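Local coordinates for CTD kinase subunit gamma (Schizosaccharomyces pombe, PDB 5CE7), which probably serves as the gamma subunit of the CTD kinase complex, which hyperphosphorylates the C-terminal repeat domain of the largest RNA polymerase II subunit during transcription elongation, at residues A[15-18]-A[23-26]; A[30-35]-A[69-74]; A[44-49]-A[92-97]; A[62-67]-A[82-87]. All coordinates share one frame; numbering follows the deposited sequence.

Contact 1 of 4, residues A[15-18]-A[23-26]; sequences GKLN and SQIK
Q24 reaches back over the loop that joins helix 3-14 to helix 25-33 and ends on the backbone of N18. Its CB skirts the isobutyl group of L17, 4.1 Å from CD2. CG follows in closer contact, 3.6 Å from the same L17 CD2, and the two side chains cross at about a right angle. Because CG stands anti to the carbonyl carbon (chi1 -62°) and the chain is extended beyond it, the amide is carried forward to the loop. There NE2 donates to N18 O at 3.1 Å, lying in the carbonyl plane, with the acceptor in turn in the plane of the Q24 amide. The other arm of that amide, OE1, is taken by T66 and by Q21, so polar bonds at both of its ends fix how the flat group is turned.

One residue earlier, S23 OG accepts from N18 N at 2.9 Å in a nearly straight bond (172°). The same hydroxyl is bonded to S20 O, while N18 OD1 pairs with S20 OG, so the turn is tied to its own start through both backbone and side chains. L17 CD2 also packs at 3.5 Å from S23 O.

The closed loop rests on helix 54-73: L17 touches F63 and Q24 touches Y62, while I25, on helix 25-33, lies against T66 and M70.

Contact 2 of 4, residues A[30-35]-A[69-74]; sequences FAIKHL and EMCLKN
I32, near the end of helix 25-33, packs on M70, C71 and N74 at the end of helix 54-73, a helix-to-helix contact of the right-handed superhelix that forms this noncanonical CTD-interacting domain. Its CD1 carries most of the touch: it meets M70 CB at 3.8 Å and C71 N at the same distance, with the selenomethionine's CE beside it. Placed anti to the carbonyl carbon (chi1 -72°), CG1 aims CD1 at the partner helix and runs 4.1 Å from C71 SG. The second branch, CG2, faces the amide of N74, 4.0 Å from N74 CG, the two side chains coming from opposite directions.

That amide is held by its own helix. N74 ND2 donates to M70 O at 3.0 Å, from above the carbonyl plane, which turns the flat group against I32 and ties off the helix end. Helix 25-33 ends in a similar way: H34 N and H34 ND1 reach F30 O from opposite faces of its plane, and H34 ND1 stands 3.5 Å over the centre of the F30 ring.

Helix 25-33 is thus packed by its last turn on the C-terminal end of helix 54-73, one layer of the all-helical superhelix.

Contact 3 of 4, residues A[44-49]-A[92-97]; sequences CIWEEL and VQNVAP
N94 pushes its amide up to L49 and lays its CB near the rim atom CZ3 of W46, joining helix 88-95 to helix 38-51. N94 OD1 lies 3.7 Å from L49 CB, so the carbonyl end of the amide rests on aliphatic carbon. The nitrogen end turns to the backbone, with N94 ND2 3.6 Å from L49 O, a contact too long to count as a hydrogen bond. Since CG is anti to the backbone N (chi1 175°), the amide reaches across the interface to L49, whose CA is 7.2 Å from N94 CA. The indole and the asparagine run alongside each other in opposite senses, W46 CZ3 4.0 Å from N94 CB, with ring and amide planes 76° apart. L49 CD2 stands 3.5 Å over the centre of one face of the W46 ring, which sets the indole beside the leucine. An alanine here would remove the amide, and the CB of L49 would probably lose its cover, opening a gap between the two helices.

The contact bridges segments of the CTD-interacting domain with 42 residues between them in sequence, yet neighbours in its superhelix.

Further out, W46 is fixed by Y42, whose OH bonds to W46 NE1 and whose ring meets the indole at about 70°; K90 and L91 also touch the indole. L49 leans on L91 and on I60 of helix 54-73. The end of helix 88-95 is held by side chains: N94 O accepts from R57, V95 O from N105, and A96 O from H137.

Contact 4 of 4, residues A[62-67]-A[82-87]; sequences YFVDTL and NMISRD
V64 and I84 bring helix 54-73 and helix 80-86 together, with their CA atoms 7.8 Å apart and the two segments running in broadly opposite directions. Residues 62-67 are regular helix, as the bond from L67 N to F63 O at 2.7 Å attests. Residues 82-86 are helical too, and at D87 the backbone leaves helical geometry just before helix 88-95 begins.

V64 and I84 meet tip to tip. V64 CG1, anti to the backbone N (chi1 157°), touches I84 CG2 at 3.7 Å and I84 CD1 at 3.9 Å, so one methyl sits against both branches of the isoleucine. I84 CD1 then reaches on to L67 CD2 at 4.2 Å, one turn along the partner helix, where the side chains cross. An alanine in place of I84 would withdraw both branches, and V64 and L67 would probably face a gap in the centre of the domain.

Beside this, R86 grips D87 side-on, NE to OD1 at 2.6 Å and NH2 to OD2 at 3.0 Å. The carboxylate oxygens lie in the guanidinium plane, but NE comes to OD1 from above the carboxylate plane, 40° out of it. D87 OD2 is also bonded to Y42, so the buried acid has partners.

Across the helices themselves no polar bond forms: aliphatic carbon meets aliphatic carbon, and the join rests on shape and on exclusion of water.

Helix 54-73 ties the set together: contacts 2 and 4 both use it, and contact 1 rests on it. Contact 4, its centre about 4 Å from the centre of the chain, is the hub. It meets contact 1 through Q24 OE1 and T66 OG1, 2.7 Å apart, contact 2 through A31 CB and L67 CD1 at 4.0 Å, and contact 3 through I45 CD1 and F63 CE2 at 3.8 Å. Contacts 2 and 3 lie on opposite sides of the centre, their own centres about 20 Å apart. Contact 1 is at the surface, where K16 NZ pairs with a sulfonate of a buffer molecule probably left from crystallisation.

Contact 1 of 4, residues A[15-18]-A[23-26]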
loop_
_atom_site.group_PDB
_atom_site.type_symbol
_atom_site.label_atom_id
_atom_site.label_comp_id
_atom_site.label_asym_id
_atom_site.label_seq_id
_atom_site.Cartn_x
_atom_site.Cartn_y
_atom_site.Cartn_z
ATOM N N GLY A 15 0.712 -12.518 4.671
ATOM C CA GLY A 15 -0.251 -13.105 5.582
ATOM C C GLY A 15 0.060 -12.804 7.038
ATOM O O GLY A 15 -0.795 -13.004 7.906
ATOM N N LYS A 16 1.278 -12.321 7.298
ATOM C CA LYS A 16 1.740 -12.028 8.659
ATOM C C LYS A 16 1.402 -10.619 9.106
ATOM O O LYS A 16 1.586 -10.288 10.265
ATOM C CB LYS A 16 3.257 -12.174 8.763
ATOM C CG LYS A 16 3.785 -13.507 8.322
ATOM C CD LYS A 16 3.169 -14.606 9.129
ATOM C CE LYS A 16 4.022 -15.851 9.046
ATOM N NZ LYS A 16 3.379 -16.949 9.799
ATOM N N LEU A 17 0.936 -9.785 8.183
ATOM C CA LEU A 17 0.707 -8.371 8.482
ATOM C C LEU A 17 -0.353 -8.129 9.556
ATOM O O LEU A 17 -1.404 -8.782 9.588
ATOM C CB LEU A 17 0.300 -7.617 7.221
ATOM C CG LEU A 17 1.303 -7.521 6.070
ATOM C CD1 LEU A 17 0.596 -6.936 4.829
ATOM C CD2 LEU A 17 2.527 -6.715 6.462
ATOM N N ASN A 18 -0.072 -7.169 10.427
ATOM C CA ASN A 18 -1.096 -6.621 11.305
ATOM C C ASN A 18 -0.869 -5.126 11.396
ATOM O O ASN A 18 -0.043 -4.590 10.660
ATOM C CB ASN A 18 -1.062 -7.298 12.677
ATOM C CG ASN A 18 0.291 -7.205 13.335
ATOM O OD1 ASN A 18 0.889 -6.137 13.388
ATOM N ND2 ASN A 18 0.793 -8.334 13.824
ATOM N N SER A 23 5.358 -5.688 11.926
ATOM C CA SER A 23 4.915 -6.819 11.100
ATOM C C SER A 23 5.125 -6.576 9.604
ATOM O O SER A 23 5.028 -7.497 8.791
ATOM C CB SER A 23 3.428 -7.121 11.348
ATOM O OG SER A 23 2.605 -6.086 10.828
ATOM N N GLN A 24 5.392 -5.325 9.253
ATOM C CA GLN A 24 5.437 -4.903 7.866
ATOM C C GLN A 24 6.882 -4.868 7.369
ATOM O O GLN A 24 7.129 -4.800 6.174
ATOM C CB GLN A 24 4.763 -3.523 7.728
ATOM C CG GLN A 24 3.270 -3.547 8.114
ATOM C CD GLN A 24 2.744 -2.226 8.662
ATOM O OE1 GLN A 24 3.261 -1.158 8.355
ATOM N NE2 GLN A 24 1.711 -2.303 9.481
ATOM N N ILE A 25 7.832 -4.932 8.298
ATOM C CA ILE A 25 9.238 -4.804 7.950
ATOM C C ILE A 25 9.760 -5.958 7.095
ATOM O O ILE A 25 10.400 -5.735 6.070
ATOM C CB ILE A 25 10.123 -4.669 9.205
ATOM C CG1 ILE A 25 9.803 -3.371 9.945
ATOM C CG2 ILE A 25 11.594 -4.700 8.826
ATOM C CD1 ILE A 25 9.846 -2.142 9.060
ATOM N N LYS A 26 9.514 -7.186 7.525
ATOM C CA LYS A 26 10.035 -8.342 6.796
ATOM C C LYS A 26 9.486 -8.467 5.367
ATOM O O LYS A 26 10.240 -8.755 4.436
ATOM C CB LYS A 26 9.783 -9.636 7.572
ATOM C CG LYS A 26 10.975 -10.573 7.572
ATOM C CD LYS A 26 10.583 -12.004 7.911
ATOM C CE LYS A 26 11.609 -12.983 7.329
ATOM N NZ LYS A 26 11.181 -14.409 7.429
#

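Contact 2 of 4, residues A[30-35]-A[69-74]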
loop_
_atom_site.group_PDB
_atom_site.type_symbol
_atom_site.label_atom_id
_atom_site.label_comp_id
_atom_site.label_asym_id
_atom_site.label_seq_id
_atom_site.Cartn_x
_atom_site.Cartn_y
_atom_site.Cartn_z
ATOM N N PHE A 30 11.905 -8.155 1.950
ATOM C CA PHE A 30 11.826 -9.175 0.901
ATOM C C PHE A 30 11.512 -8.562 -0.463
ATOM O O PHE A 30 12.162 -8.883 -1.455
ATOM C CB PHE A 30 10.757 -10.222 1.238
ATOM C CG PHE A 30 10.699 -11.367 0.261
ATOM C CD1 PHE A 30 11.483 -12.496 0.447
ATOM C CD2 PHE A 30 9.856 -11.314 -0.843
ATOM C CE1 PHE A 30 11.430 -13.558 -0.458
ATOM C CE2 PHE A 30 9.803 -12.363 -1.751
ATOM C CZ PHE A 30 10.588 -13.485 -1.553
ATOM N N ALA A 31 10.497 -7.705 -0.512
ATOM C CA ALA A 31 10.088 -7.072 -1.759
ATOM C C ALA A 31 11.235 -6.303 -2.390
ATOM O O ALA A 31 11.363 -6.262 -3.619
ATOM C CB ALA A 31 8.885 -6.141 -1.530
ATOM N N ILE A 32 12.064 -5.700 -1.540
ATOM C CA ILE A 32 13.174 -4.858 -1.988
ATOM C C ILE A 32 14.365 -5.711 -2.385
ATOM O O ILE A 32 15.032 -5.445 -3.387
ATOM C CB ILE A 32 13.586 -3.833 -0.895
ATOM C CG1 ILE A 32 12.517 -2.739 -0.780
ATOM C CG2 ILE A 32 14.949 -3.230 -1.206
ATOM C CD1 ILE A 32 12.562 -1.953 0.503
ATOM N N LYS A 33 14.618 -6.751 -1.603
ATOM C CA LYS A 33 15.688 -7.698 -1.915
ATOM C C LYS A 33 15.467 -8.333 -3.283
ATOM O O LYS A 33 16.419 -8.691 -3.979
ATOM C CB LYS A 33 15.753 -8.768 -0.833
ATOM C CG LYS A 33 16.663 -9.957 -1.136
ATOM C CD LYS A 33 18.140 -9.579 -1.143
ATOM C CE LYS A 33 19.012 -10.803 -1.446
ATOM N NZ LYS A 33 20.457 -10.471 -1.638
ATOM N N HIS A 34 14.200 -8.460 -3.670
ATOM C CA HIS A 34 13.839 -9.089 -4.934
ATOM C C HIS A 34 13.145 -8.114 -5.857
ATOM O O HIS A 34 12.109 -8.423 -6.446
ATOM C CB HIS A 34 12.958 -10.303 -4.659
ATOM C CG HIS A 34 13.666 -11.364 -3.884
ATOM N ND1 HIS A 34 13.483 -11.548 -2.528
ATOM C CD2 HIS A 34 14.607 -12.259 -4.262
ATOM C CE1 HIS A 34 14.263 -12.529 -2.113
ATOM N NE2 HIS A 34 14.958 -12.976 -3.144
ATOM N N LEU A 35 13.728 -6.931 -5.971
ATOM C CA LEU A 35 13.212 -5.870 -6.824
ATOM C C LEU A 35 13.004 -6.355 -8.251
ATOM O O LEU A 35 12.162 -5.817 -8.980
ATOM C CB LEU A 35 14.194 -4.700 -6.843
ATOM C CG LEU A 35 13.803 -3.355 -6.259
ATOM C CD1 LEU A 35 14.866 -2.328 -6.660
ATOM C CD2 LEU A 35 12.421 -2.911 -6.720
ATOM N N GLU A 69 8.588 3.888 2.538
ATOM C CA GLU A 69 9.617 4.433 3.433
ATOM C C GLU A 69 10.922 3.662 3.297
ATOM O O GLU A 69 11.997 4.241 3.197
ATOM C CB GLU A 69 9.154 4.403 4.890
ATOM C CG GLU A 69 7.961 5.304 5.164
ATOM C CD GLU A 69 7.447 5.209 6.597
ATOM O OE1 GLU A 69 7.656 4.167 7.248
ATOM O OE2 GLU A 69 6.836 6.190 7.074
HETATM N N MSE A 70 10.825 2.343 3.276
HETATM C CA MSE A 70 12.017 1.527 3.163
HETATM C C MSE A 70 12.656 1.626 1.788
HETATM O O MSE A 70 13.873 1.612 1.673
HETATM C CB MSE A 70 11.714 0.093 3.567
HETATM C CG MSE A 70 11.409 -0.009 5.063
HETATM SE SE MSE A 70 11.239 -1.849 5.630
HETATM C CE MSE A 70 12.575 -2.624 4.373
ATOM N N CYS A 71 11.842 1.752 0.745
ATOM C CA CYS A 71 12.386 2.013 -0.588
ATOM C C CYS A 71 13.236 3.287 -0.569
ATOM O O CYS A 71 14.352 3.306 -1.089
ATOM C CB CYS A 71 11.270 2.127 -1.637
ATOM S SG CYS A 71 10.554 0.547 -2.140
ATOM N N LEU A 72 12.716 4.345 0.049
ATOM C CA LEU A 72 13.440 5.608 0.104
ATOM C C LEU A 72 14.719 5.483 0.938
ATOM O O LEU A 72 15.749 6.081 0.617
ATOM C CB LEU A 72 12.546 6.724 0.668
ATOM C CG LEU A 72 11.308 7.109 -0.139
ATOM C CD1 LEU A 72 10.452 8.062 0.685
ATOM C CD2 LEU A 72 11.710 7.755 -1.468
ATOM N N LYS A 73 14.661 4.704 2.007
ATOM C CA LYS A 73 15.853 4.490 2.823
ATOM C C LYS A 73 16.921 3.692 2.068
ATOM O O LYS A 73 18.119 3.748 2.403
ATOM C CB LYS A 73 15.487 3.821 4.154
ATOM C CG LYS A 73 14.830 4.787 5.150
ATOM C CD LYS A 73 14.152 4.057 6.303
ATOM C CE LYS A 73 14.848 2.763 6.666
ATOM N NZ LYS A 73 15.956 2.964 7.646
ATOM N N ASN A 74 16.477 2.958 1.054
ATOM C CA ASN A 74 17.369 2.165 0.209
ATOM C C ASN A 74 17.880 2.959 -0.991
ATOM O O ASN A 74 18.663 2.449 -1.779
ATOM C CB ASN A 74 16.689 0.874 -0.261
ATOM C CG ASN A 74 16.920 -0.295 0.702
ATOM O OD1 ASN A 74 17.923 -0.995 0.605
ATOM N ND2 ASN A 74 16.000 -0.492 1.640
#

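Contact 3 of 4, residues A[44-49]-A[92-97]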
loop_
_atom_site.group_PDB
_atom_site.type_symbol
_atom_site.label_atom_id
_atom_site.label_comp_id
_atom_site.label_asym_id
_atom_site.label_seq_id
_atom_site.Cartn_x
_atom_site.Cartn_y
_atom_site.Cartn_z
ATOM N N CYS A 44 0.931 -9.323 -6.251
ATOM C CA CYS A 44 0.584 -10.052 -5.029
ATOM C C CYS A 44 -0.140 -9.119 -4.050
ATOM O O CYS A 44 -1.086 -9.528 -3.372
ATOM C CB CYS A 44 1.840 -10.606 -4.351
ATOM S SG CYS A 44 2.698 -11.958 -5.213
ATOM N N ILE A 45 0.328 -7.876 -3.973
ATOM C CA ILE A 45 -0.287 -6.861 -3.107
ATOM C C ILE A 45 -1.738 -6.620 -3.509
ATOM O O ILE A 45 -2.638 -6.665 -2.666
ATOM C CB ILE A 45 0.499 -5.518 -3.121
ATOM C CG1 ILE A 45 1.930 -5.729 -2.597
ATOM C CG2 ILE A 45 -0.252 -4.460 -2.282
ATOM C CD1 ILE A 45 2.858 -4.518 -2.768
ATOM N N TRP A 46 -1.974 -6.397 -4.800
ATOM C CA TRP A 46 -3.348 -6.217 -5.294
ATOM C C TRP A 46 -4.224 -7.469 -5.190
ATOM O O TRP A 46 -5.437 -7.366 -4.977
ATOM C CB TRP A 46 -3.367 -5.632 -6.716
ATOM C CG TRP A 46 -3.279 -4.131 -6.672
ATOM C CD1 TRP A 46 -2.167 -3.367 -6.840
ATOM C CD2 TRP A 46 -4.352 -3.224 -6.371
ATOM N NE1 TRP A 46 -2.478 -2.031 -6.675
ATOM C CE2 TRP A 46 -3.813 -1.920 -6.398
ATOM C CE3 TRP A 46 -5.709 -3.393 -6.090
ATOM C CZ2 TRP A 46 -4.600 -0.781 -6.155
ATOM C CZ3 TRP A 46 -6.488 -2.258 -5.844
ATOM C CH2 TRP A 46 -5.928 -0.969 -5.885
ATOM N N GLU A 47 -3.617 -8.645 -5.333
ATOM C CA GLU A 47 -4.349 -9.895 -5.131
ATOM C C GLU A 47 -4.900 -9.969 -3.702
ATOM O O GLU A 47 -6.035 -10.399 -3.475
ATOM C CB GLU A 47 -3.437 -11.098 -5.394
ATOM C CG GLU A 47 -4.133 -12.451 -5.299
ATOM C CD GLU A 47 -3.175 -13.620 -5.555
ATOM O OE1 GLU A 47 -1.960 -13.368 -5.647
ATOM O OE2 GLU A 47 -3.646 -14.779 -5.646
ATOM N N GLU A 48 -4.073 -9.588 -2.738
ATOM C CA GLU A 48 -4.470 -9.612 -1.331
ATOM C C GLU A 48 -5.473 -8.494 -1.018
ATOM O O GLU A 48 -6.380 -8.679 -0.211
ATOM C CB GLU A 48 -3.244 -9.488 -0.422
ATOM C CG GLU A 48 -2.350 -10.707 -0.419
ATOM C CD GLU A 48 -2.798 -11.750 0.591
ATOM O OE1 GLU A 48 -2.969 -11.390 1.782
ATOM O OE2 GLU A 48 -3.002 -12.918 0.190
ATOM N N LEU A 49 -5.321 -7.342 -1.660
ATOM C CA LEU A 49 -6.334 -6.274 -1.538
ATOM C C LEU A 49 -7.709 -6.736 -2.005
ATOM O O LEU A 49 -8.709 -6.573 -1.302
ATOM C CB LEU A 49 -5.940 -5.030 -2.346
ATOM C CG LEU A 49 -4.919 -4.084 -1.723
ATOM C CD1 LEU A 49 -3.879 -4.908 -1.071
ATOM C CD2 LEU A 49 -4.283 -3.186 -2.768
ATOM N N VAL A 92 -6.937 3.948 -2.628
ATOM C CA VAL A 92 -7.935 4.565 -1.757
ATOM C C VAL A 92 -9.333 3.987 -1.992
ATOM O O VAL A 92 -10.090 3.739 -1.050
ATOM C CB VAL A 92 -7.958 6.115 -1.916
ATOM C CG1 VAL A 92 -9.169 6.698 -1.210
ATOM C CG2 VAL A 92 -6.667 6.731 -1.383
ATOM N N GLN A 93 -9.685 3.796 -3.258
ATOM C CA GLN A 93 -11.004 3.272 -3.615
ATOM C C GLN A 93 -11.226 1.873 -3.036
ATOM O O GLN A 93 -12.333 1.514 -2.642
ATOM C CB GLN A 93 -11.151 3.229 -5.140
ATOM C CG GLN A 93 -12.341 2.413 -5.624
ATOM C CD GLN A 93 -12.086 1.729 -6.958
ATOM O OE1 GLN A 93 -11.340 2.237 -7.801
ATOM N NE2 GLN A 93 -12.698 0.563 -7.151
ATOM N N ASN A 94 -10.161 1.084 -3.002
ATOM C CA ASN A 94 -10.219 -0.271 -2.465
ATOM C C ASN A 94 -10.322 -0.278 -0.933
ATOM O O ASN A 94 -11.139 -0.994 -0.362
ATOM C CB ASN A 94 -8.992 -1.069 -2.919
ATOM C CG ASN A 94 -8.930 -2.446 -2.284
ATOM O OD1 ASN A 94 -8.419 -2.608 -1.182
ATOM N ND2 ASN A 94 -9.479 -3.436 -2.970
ATOM N N VAL A 95 -9.502 0.534 -0.271
ATOM C CA VAL A 95 -9.446 0.524 1.193
ATOM C C VAL A 95 -10.602 1.306 1.848
ATOM O O VAL A 95 -11.160 0.880 2.868
ATOM C CB VAL A 95 -8.077 1.039 1.693
ATOM C CG1 VAL A 95 -7.983 0.984 3.234
ATOM C CG2 VAL A 95 -6.958 0.227 1.053
ATOM N N ALA A 96 -10.964 2.431 1.236
ATOM C CA ALA A 96 -12.018 3.304 1.738
ATOM C C ALA A 96 -13.049 3.579 0.651
ATOM O O ALA A 96 -13.133 4.698 0.136
ATOM C CB ALA A 96 -11.422 4.617 2.225
ATOM N N PRO A 97 -13.842 2.557 0.293
ATOM C CA PRO A 97 -14.846 2.707 -0.771
ATOM C C PRO A 97 -16.071 3.508 -0.325
ATOM O O PRO A 97 -16.198 3.835 0.857
ATOM C CB PRO A 97 -15.257 1.257 -1.054
ATOM C CG PRO A 97 -15.071 0.571 0.273
ATOM C CD PRO A 97 -13.815 1.187 0.835
#

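Contact 4 of 4, residues A[62-67]-A[82-87]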
loop_
_atom_site.group_PDB
_atom_site.type_symbol
_atom_site.label_atom_id
_atom_site.label_comp_id
_atom_site.label_asym_id
_atom_site.label_seq_id
_atom_site.Cartn_x
_atom_site.Cartn_y
_atom_site.Cartn_z
ATOM N N TYR A 62 -1.089 0.183 5.261
ATOM C CA TYR A 62 0.032 0.502 6.150
ATOM C C TYR A 62 1.319 -0.077 5.572
ATOM O O TYR A 62 2.350 0.599 5.535
ATOM C CB TYR A 62 -0.171 -0.086 7.541
ATOM C CG TYR A 62 -1.358 0.421 8.304
ATOM C CD1 TYR A 62 -1.848 1.711 8.123
ATOM C CD2 TYR A 62 -1.986 -0.398 9.238
ATOM C CE1 TYR A 62 -2.945 2.167 8.865
ATOM C CE2 TYR A 62 -3.071 0.043 9.968
ATOM C CZ TYR A 62 -3.543 1.321 9.779
ATOM O OH TYR A 62 -4.631 1.723 10.520
ATOM N N PHE A 63 1.268 -1.341 5.157
ATOM C CA PHE A 63 2.437 -1.993 4.546
ATOM C C PHE A 63 2.996 -1.207 3.351
ATOM O O PHE A 63 4.219 -1.097 3.165
ATOM C CB PHE A 63 2.101 -3.417 4.076
ATOM C CG PHE A 63 3.140 -3.990 3.145
ATOM C CD1 PHE A 63 4.409 -4.298 3.617
ATOM C CD2 PHE A 63 2.864 -4.179 1.802
ATOM C CE1 PHE A 63 5.381 -4.796 2.765
ATOM C CE2 PHE A 63 3.830 -4.687 0.939
ATOM C CZ PHE A 63 5.092 -4.995 1.429
ATOM N N VAL A 64 2.093 -0.692 2.520
ATOM C CA VAL A 64 2.473 0.123 1.365
ATOM C C VAL A 64 3.239 1.364 1.821
ATOM O O VAL A 64 4.184 1.800 1.177
ATOM C CB VAL A 64 1.218 0.538 0.551
ATOM C CG1 VAL A 64 1.480 1.792 -0.267
ATOM C CG2 VAL A 64 0.743 -0.621 -0.320
ATOM N N ASP A 65 2.815 1.941 2.933
ATOM C CA ASP A 65 3.503 3.100 3.502
ATOM C C ASP A 65 4.910 2.684 3.958
ATOM O O ASP A 65 5.899 3.329 3.629
ATOM C CB ASP A 65 2.678 3.646 4.671
ATOM C CG ASP A 65 3.122 5.029 5.133
ATOM O OD1 ASP A 65 3.979 5.666 4.497
ATOM O OD2 ASP A 65 2.570 5.493 6.141
ATOM N N THR A 66 4.980 1.598 4.714
ATOM C CA THR A 66 6.258 1.034 5.178
ATOM C C THR A 66 7.196 0.653 4.012
ATOM O O THR A 66 8.412 0.937 4.037
ATOM C CB THR A 66 5.991 -0.190 6.093
ATOM O OG1 THR A 66 5.259 0.245 7.252
ATOM C CG2 THR A 66 7.312 -0.871 6.531
ATOM N N LEU A 67 6.626 0.036 2.982
ATOM C CA LEU A 67 7.376 -0.310 1.782
ATOM C C LEU A 67 7.978 0.933 1.122
ATOM O O LEU A 67 9.170 0.960 0.784
ATOM C CB LEU A 67 6.475 -1.042 0.780
ATOM C CG LEU A 67 7.100 -1.452 -0.555
ATOM C CD1 LEU A 67 8.307 -2.372 -0.320
ATOM C CD2 LEU A 67 6.082 -2.180 -1.397
ATOM N N ASN A 82 6.925 4.246 -8.010
ATOM C CA ASN A 82 6.174 4.713 -9.178
ATOM C C ASN A 82 4.835 4.006 -9.333
ATOM O O ASN A 82 3.855 4.608 -9.761
ATOM C CB ASN A 82 6.992 4.553 -10.471
ATOM C CG ASN A 82 8.121 5.573 -10.579
ATOM O OD1 ASN A 82 8.201 6.515 -9.788
ATOM N ND2 ASN A 82 8.988 5.393 -11.570
HETATM N N MSE A 83 4.797 2.717 -9.010
HETATM C CA MSE A 83 3.559 1.958 -9.137
HETATM C C MSE A 83 2.521 2.401 -8.109
HETATM O O MSE A 83 1.346 2.562 -8.414
HETATM C CB MSE A 83 3.820 0.462 -8.983
HETATM C CG MSE A 83 4.830 -0.089 -9.968
HETATM SE SE MSE A 83 5.190 -1.981 -9.564
HETATM C CE MSE A 83 4.192 -2.778 -11.028
ATOM N N ILE A 84 2.965 2.595 -6.880
ATOM C CA ILE A 84 2.067 3.025 -5.813
ATOM C C ILE A 84 1.559 4.445 -6.053
ATOM O O ILE A 84 0.383 4.743 -5.823
ATOM C CB ILE A 84 2.770 2.892 -4.444
ATOM C CG1 ILE A 84 2.830 1.409 -4.049
ATOM C CG2 ILE A 84 2.066 3.728 -3.388
ATOM C CD1 ILE A 84 4.020 1.020 -3.139
ATOM N N SER A 85 2.448 5.314 -6.534
ATOM C CA SER A 85 2.079 6.680 -6.876
ATOM C C SER A 85 1.016 6.725 -7.976
ATOM O O SER A 85 0.014 7.433 -7.859
ATOM C CB SER A 85 3.315 7.460 -7.329
ATOM O OG SER A 85 3.039 8.845 -7.357
ATOM N N ARG A 86 1.249 5.971 -9.046
ATOM C CA ARG A 86 0.307 5.885 -10.164
ATOM C C ARG A 86 -1.045 5.375 -9.683
ATOM O O ARG A 86 -2.091 5.833 -10.136
ATOM C CB ARG A 86 0.845 4.940 -11.248
ATOM C CG ARG A 86 -0.160 4.573 -12.336
ATOM C CD ARG A 86 0.286 3.326 -13.133
ATOM N NE ARG A 86 0.192 2.104 -12.334
ATOM C CZ ARG A 86 1.033 1.073 -12.417
ATOM N NH1 ARG A 86 2.048 1.097 -13.269
ATOM N NH2 ARG A 86 0.859 0.015 -11.640
ATOM N N ASP A 87 -1.020 4.431 -8.753
ATOM C CA ASP A 87 -2.248 3.747 -8.352
ATOM C C ASP A 87 -2.869 4.259 -7.064
ATOM O O ASP A 87 -3.749 3.602 -6.510
ATOM C CB ASP A 87 -2.011 2.233 -8.229
ATOM C CG ASP A 87 -1.652 1.584 -9.561
ATOM O OD1 ASP A 87 -1.794 2.241 -10.610
ATOM O OD2 ASP A 87 -1.238 0.415 -9.560
#